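Local atomic coordinates of aerobactin synthase IucA (Klebsiella pneumoniae subsp. pneumoniae, PDB entry 5JM8), a protein that probably catalyses an ATP-dependent condensation with citrate in the assembly of the siderophore aerobactin, as an NRPS-independent siderophore (NIS) synthetase. Residues A[402-407]-A[512-516]; A[451-455]-A[471-475]. All coordinates share one frame; numbering follows the deposited sequence.

Contact 1. Residues A[402-407]-A[512-516]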
loop_
_atom_site.group_PDB
_atom_site.type_symbol
_atom_site.label_atom_id
_atom_site.label_comp_id
_atom_site.label_asym_id
_atom_site.label_seq_id
_atom_site.Cartn_x
_atom_site.Cartn_y
_atom_site.Cartn_z
ATOM N N VAL A 402 -8.935 -8.912 28.595
ATOM C CA VAL A 402 -9.460 -10.187 29.081
ATOM C C VAL A 402 -10.983 -10.259 28.987
ATOM O O VAL A 402 -11.538 -11.302 28.641
ATOM C CB VAL A 402 -9.039 -10.447 30.545
ATOM C CG1 VAL A 402 -9.797 -11.642 31.125
ATOM C CG2 VAL A 402 -7.540 -10.681 30.629
ATOM N N ASP A 403 -11.659 -9.165 29.319
ATOM C CA ASP A 403 -13.115 -9.123 29.228
ATOM C C ASP A 403 -13.587 -9.290 27.789
ATOM O O ASP A 403 -14.535 -10.025 27.519
ATOM C CB ASP A 403 -13.650 -7.813 29.798
ATOM C CG ASP A 403 -13.386 -7.672 31.283
ATOM O OD1 ASP A 403 -13.064 -8.692 31.933
ATOM O OD2 ASP A 403 -13.508 -6.543 31.802
ATOM N N ALA A 404 -12.921 -8.600 26.868
ATOM C CA ALA A 404 -13.261 -8.684 25.453
ATOM C C ALA A 404 -12.956 -10.068 24.894
ATOM O O ALA A 404 -13.629 -10.535 23.976
ATOM C CB ALA A 404 -12.514 -7.626 24.671
ATOM N N TYR A 405 -11.933 -10.714 25.444
ATOM C CA TYR A 405 -11.575 -12.069 25.042
ATOM C C TYR A 405 -12.703 -13.034 25.384
ATOM O O TYR A 405 -13.038 -13.918 24.598
ATOM C CB TYR A 405 -10.274 -12.502 25.722
ATOM C CG TYR A 405 -9.969 -13.982 25.599
ATOM C CD1 TYR A 405 -9.286 -14.484 24.500
ATOM C CD2 TYR A 405 -10.354 -14.873 26.591
ATOM C CE1 TYR A 405 -9.000 -15.835 24.388
ATOM C CE2 TYR A 405 -10.075 -16.224 26.489
ATOM C CZ TYR A 405 -9.397 -16.699 25.385
ATOM O OH TYR A 405 -9.117 -18.045 25.280
ATOM N N CYS A 406 -13.292 -12.853 26.560
ATOM C CA CYS A 406 -14.408 -13.684 26.994
ATOM C C CYS A 406 -15.627 -13.503 26.092
ATOM O O CYS A 406 -16.255 -14.477 25.681
ATOM C CB CYS A 406 -14.782 -13.358 28.441
ATOM S SG CYS A 406 -13.490 -13.727 29.637
ATOM N N HIS A 407 -15.953 -12.251 25.790
ATOM C CA HIS A 407 -17.129 -11.935 24.986
ATOM C C HIS A 407 -16.973 -12.336 23.522
ATOM O O HIS A 407 -17.935 -12.772 22.889
ATOM C CB HIS A 407 -17.440 -10.439 25.062
ATOM C CG HIS A 407 -18.026 -10.003 26.369
ATOM N ND1 HIS A 407 -17.401 -9.095 27.197
ATOM C CD2 HIS A 407 -19.185 -10.338 26.984
ATOM C CE1 HIS A 407 -18.149 -8.893 28.268
ATOM N NE2 HIS A 407 -19.237 -9.636 28.163
ATOM N N ARG A 512 -12.412 -12.566 36.947
ATOM C CA ARG A 512 -13.142 -11.870 35.889
ATOM C C ARG A 512 -13.782 -12.854 34.928
ATOM O O ARG A 512 -14.944 -12.713 34.558
ATOM C CB ARG A 512 -12.221 -10.935 35.107
ATOM C CG ARG A 512 -11.839 -9.679 35.850
ATOM C CD ARG A 512 -11.281 -8.624 34.911
ATOM N NE ARG A 512 -11.168 -7.328 35.578
ATOM C CZ ARG A 512 -12.078 -6.359 35.513
ATOM N NH1 ARG A 512 -13.185 -6.511 34.798
ATOM N NH2 ARG A 512 -11.875 -5.221 36.164
ATOM N N VAL A 513 -13.002 -13.846 34.517
ATOM C CA VAL A 513 -13.482 -14.862 33.597
ATOM C C VAL A 513 -14.678 -15.598 34.192
ATOM O O VAL A 513 -15.670 -15.838 33.506
ATOM C CB VAL A 513 -12.371 -15.872 33.253
ATOM C CG1 VAL A 513 -12.896 -16.946 32.317
ATOM C CG2 VAL A 513 -11.181 -15.156 32.628
ATOM N N ARG A 514 -14.574 -15.950 35.471
ATOM C CA ARG A 514 -15.638 -16.671 36.161
ATOM C C ARG A 514 -16.939 -15.879 36.128
ATOM O O ARG A 514 -18.000 -16.428 35.824
ATOM C CB ARG A 514 -15.240 -16.958 37.607
ATOM C CG ARG A 514 -16.284 -17.742 38.396
ATOM C CD ARG A 514 -15.853 -17.931 39.840
ATOM N NE ARG A 514 -15.549 -16.658 40.487
ATOM C CZ ARG A 514 -14.875 -16.535 41.626
ATOM N NH1 ARG A 514 -14.427 -17.612 42.261
ATOM N NH2 ARG A 514 -14.646 -15.331 42.128
ATOM N N THR A 515 -16.846 -14.590 36.451
ATOM C CA THR A 515 -18.001 -13.693 36.430
ATOM C C THR A 515 -18.717 -13.741 35.088
ATOM O O THR A 515 -19.934 -13.892 35.027
ATOM C CB THR A 515 -17.590 -12.230 36.712
ATOM O OG1 THR A 515 -16.943 -12.146 37.987
ATOM C CG2 THR A 515 -18.809 -11.313 36.706
ATOM N N LEU A 516 -17.952 -13.615 34.011
ATOM C CA LEU A 516 -18.522 -13.581 32.676
ATOM C C LEU A 516 -18.988 -14.966 32.229
ATOM O O LEU A 516 -19.973 -15.083 31.503
ATOM C CB LEU A 516 -17.503 -13.008 31.691
ATOM C CG LEU A 516 -17.073 -11.571 32.011
ATOM C CD1 LEU A 516 -16.001 -11.096 31.048
ATOM C CD2 LEU A 516 -18.264 -10.620 31.986
#

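Contact 2. Residues A[451-455]-A[471-475]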
loop_
_atom_site.group_PDB
_atom_site.type_symbol
_atom_site.label_atom_id
_atom_site.label_comp_id
_atom_site.label_asym_id
_atom_site.label_seq_id
_atom_site.Cartn_x
_atom_site.Cartn_y
_atom_site.Cartn_z
ATOM N N SER A 451 -13.796 -30.551 15.063
ATOM C CA SER A 451 -15.234 -30.334 15.146
ATOM C C SER A 451 -15.935 -31.621 15.561
ATOM O O SER A 451 -15.598 -32.704 15.079
ATOM C CB SER A 451 -15.793 -29.840 13.811
ATOM O OG SER A 451 -15.617 -30.807 12.792
ATOM N N ALA A 452 -16.905 -31.492 16.458
ATOM C CA ALA A 452 -17.699 -32.628 16.904
ATOM C C ALA A 452 -19.102 -32.161 17.265
ATOM O O ALA A 452 -19.342 -30.963 17.424
ATOM C CB ALA A 452 -17.040 -33.309 18.086
ATOM N N PHE A 453 -20.024 -33.109 17.395
ATOM C CA PHE A 453 -21.427 -32.783 17.611
ATOM C C PHE A 453 -22.010 -33.527 18.806
ATOM O O PHE A 453 -21.738 -34.708 19.014
ATOM C CB PHE A 453 -22.234 -33.094 16.349
ATOM C CG PHE A 453 -21.711 -32.406 15.120
ATOM C CD1 PHE A 453 -22.031 -31.084 14.862
ATOM C CD2 PHE A 453 -20.893 -33.079 14.225
ATOM C CE1 PHE A 453 -21.550 -30.445 13.733
ATOM C CE2 PHE A 453 -20.409 -32.444 13.093
ATOM C CZ PHE A 453 -20.738 -31.126 12.848
ATOM N N MET A 454 -22.807 -32.809 19.591
ATOM C CA MET A 454 -23.481 -33.383 20.743
ATOM C C MET A 454 -24.755 -34.080 20.288
ATOM O O MET A 454 -25.200 -33.882 19.158
ATOM C CB MET A 454 -23.800 -32.297 21.772
ATOM C CG MET A 454 -22.574 -31.560 22.275
ATOM S SD MET A 454 -21.345 -32.677 22.960
ATOM C CE MET A 454 -22.252 -33.367 24.344
ATOM N N PRO A 455 -25.339 -34.911 21.162
ATOM C CA PRO A 455 -26.586 -35.598 20.820
ATOM C C PRO A 455 -27.704 -34.643 20.407
ATOM O O PRO A 455 -28.502 -34.989 19.539
ATOM C CB PRO A 455 -26.944 -36.332 22.115
ATOM C CG PRO A 455 -25.635 -36.569 22.779
ATOM C CD PRO A 455 -24.803 -35.363 22.460
ATOM N N ASN A 471 -17.881 -38.112 14.042
ATOM C CA ASN A 471 -17.444 -37.151 15.050
ATOM C C ASN A 471 -18.619 -36.686 15.908
ATOM O O ASN A 471 -18.907 -35.494 16.007
ATOM C CB ASN A 471 -16.739 -35.952 14.397
ATOM C CG ASN A 471 -17.512 -35.378 13.227
ATOM O OD1 ASN A 471 -18.334 -36.059 12.618
ATOM N ND2 ASN A 471 -17.237 -34.121 12.896
ATOM N N VAL A 472 -19.301 -37.654 16.516
ATOM C CA VAL A 472 -20.312 -37.378 17.532
ATOM C C VAL A 472 -19.710 -37.637 18.907
ATOM O O VAL A 472 -18.987 -38.614 19.101
ATOM C CB VAL A 472 -21.582 -38.244 17.357
ATOM C CG1 VAL A 472 -22.395 -37.769 16.160
ATOM C CG2 VAL A 472 -21.227 -39.725 17.221
ATOM N N PHE A 473 -20.010 -36.754 19.854
ATOM C CA PHE A 473 -19.457 -36.848 21.204
ATOM C C PHE A 473 -20.515 -37.176 22.246
ATOM O O PHE A 473 -21.642 -36.687 22.185
ATOM C CB PHE A 473 -18.765 -35.536 21.592
ATOM C CG PHE A 473 -17.298 -35.483 21.248
ATOM C CD1 PHE A 473 -16.729 -36.395 20.369
ATOM C CD2 PHE A 473 -16.488 -34.515 21.811
ATOM C CE1 PHE A 473 -15.380 -36.337 20.060
ATOM C CE2 PHE A 473 -15.141 -34.451 21.505
ATOM C CZ PHE A 473 -14.586 -35.365 20.632
ATOM N N THR A 474 -20.136 -38.012 23.205
ATOM C CA THR A 474 -20.961 -38.245 24.376
ATOM C C THR A 474 -20.782 -37.080 25.337
ATOM O O THR A 474 -19.917 -36.225 25.141
ATOM C CB THR A 474 -20.594 -39.553 25.092
ATOM O OG1 THR A 474 -19.264 -39.458 25.616
ATOM C CG2 THR A 474 -20.686 -40.737 24.137
ATOM N N ARG A 475 -21.607 -37.057 26.374
ATOM C CA ARG A 475 -21.502 -36.052 27.418
ATOM C C ARG A 475 -20.131 -36.111 28.085
ATOM O O ARG A 475 -19.454 -35.096 28.213
ATOM C CB ARG A 475 -22.611 -36.258 28.448
ATOM C CG ARG A 475 -22.685 -35.191 29.517
ATOM C CD ARG A 475 -23.893 -35.417 30.414
ATOM N NE ARG A 475 -23.955 -34.469 31.524
ATOM C CZ ARG A 475 -23.345 -34.638 32.694
ATOM N NH1 ARG A 475 -22.612 -35.720 32.922
ATOM N NH2 ARG A 475 -23.468 -33.717 33.639
#

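Contact 1. Residues A[402-407]-A[512-516]
D403 OD2 and R512 NH1 form a salt bridge of 3.0 Å where two helices pack side by side, 402-407 from helix 394-420 and 512-516 from helix 506-521. The two segments run roughly the same way, crossing at -34° with their axes 9.9 Å apart at closest approach. The carboxylate is not laid flat against the guanidinium: their planes are turned 48° from each other, and OD2 approaches obliquely. The extended R512 chain runs past the acid on its way, so that its CD comes within 3.5 Å of D403 OD1. Both residues are partly exposed, and R512 also leans on H399, one turn earlier than D403 on the first helix.

Beside the salt bridge the contact is apolar. V513 CG2 lies near both V402 CG1 and C406 SG, at 4.1 and 4.0 Å. V402 sends CG1 across with that methyl anti to the backbone N (chi1 170°), and the two valine side chains meet at about a right angle. V402 and V513 also touch L498 and T491 of helix 475-500, so this buried end is a junction of three helices. From the same helix as V402, Y405 touches S490 and bonds weakly through OH to T491 OG1.

Toward the exposed end L516 reaches across with its two methyls divided. CD1 packs against C406 CB at 3.7 Å, while CD2 stops obliquely beside the H407 ring, 4.1 Å from NE2.

Contact 2. Residues A[451-455]-A[471-475]
F453 bonds to the chain on both sides of V472: its N donates to N471 O at 3.0 Å, and its O accepts from F473 N at 2.8 Å. This is a single parallel beta bridge between strand 451-453 and the irregular chain just ahead of helix 475-500. The second bond is nearly straight, 172° at the hydrogen. Each of the two acceptors also receives a CA-H contact, N471 O from A452 CA and F453 O from V472 CA.

A third bond involves a side chain. N471 ND2 donates to S451 O at 3.1 Å; the oxygen lies close to the amide plane, but the nitrogen sits well above the plane of the carbonyl. With CG between its backbone N and carbonyl carbon (chi1 48°), the asparagine folds back beside F453, whose ring stands almost perpendicular to the amide, CE2 being 3.6 Å from ND2. S451 OG bonds elsewhere, to C448 O, and the S451 side chain lies about 11 Å from the bound ATP and from the magnesium ion.

A452 CB sits over the centre of the F473 ring in a CH-pi contact, 3.7 Å from the centroid. The M454 side chain, bent at chi2 and chi3, curls back so that SD approaches F473 CB and CE reaches T474 O. T474 then N-caps the helix, and its own N donates to Q477 OE1.

A452 and M454 make backbone bonds with V423 and G421. With F453 N, F453 O and S451 O each paired across the contact, the chain ahead of helix 475-500 is tied to the strand's second edge.

In the fold
Along the chain the segments come in the order 402-407, 451-455, 471-475, 512-516, so contact 2 falls within the span that contact 1 closes. The centres are 26 Å apart and the nearest atoms about 17 Å, without touching. Two elements connect them. Helix 475-500 starts at contact 2, with R475, and farther along packs S490, T491 and L498 against contact 1. Helix 394-420, which carries 402-407, is followed closely by strand 422-424, the antiparallel partner of 451-453. All four segments belong to the FhuF-like region of the protein. The helical packing of contact 1 is thus joined to the strand region near the ATP and magnesium by one shared helix and by a helix-to-strand turn whose strand pairs with 451-453.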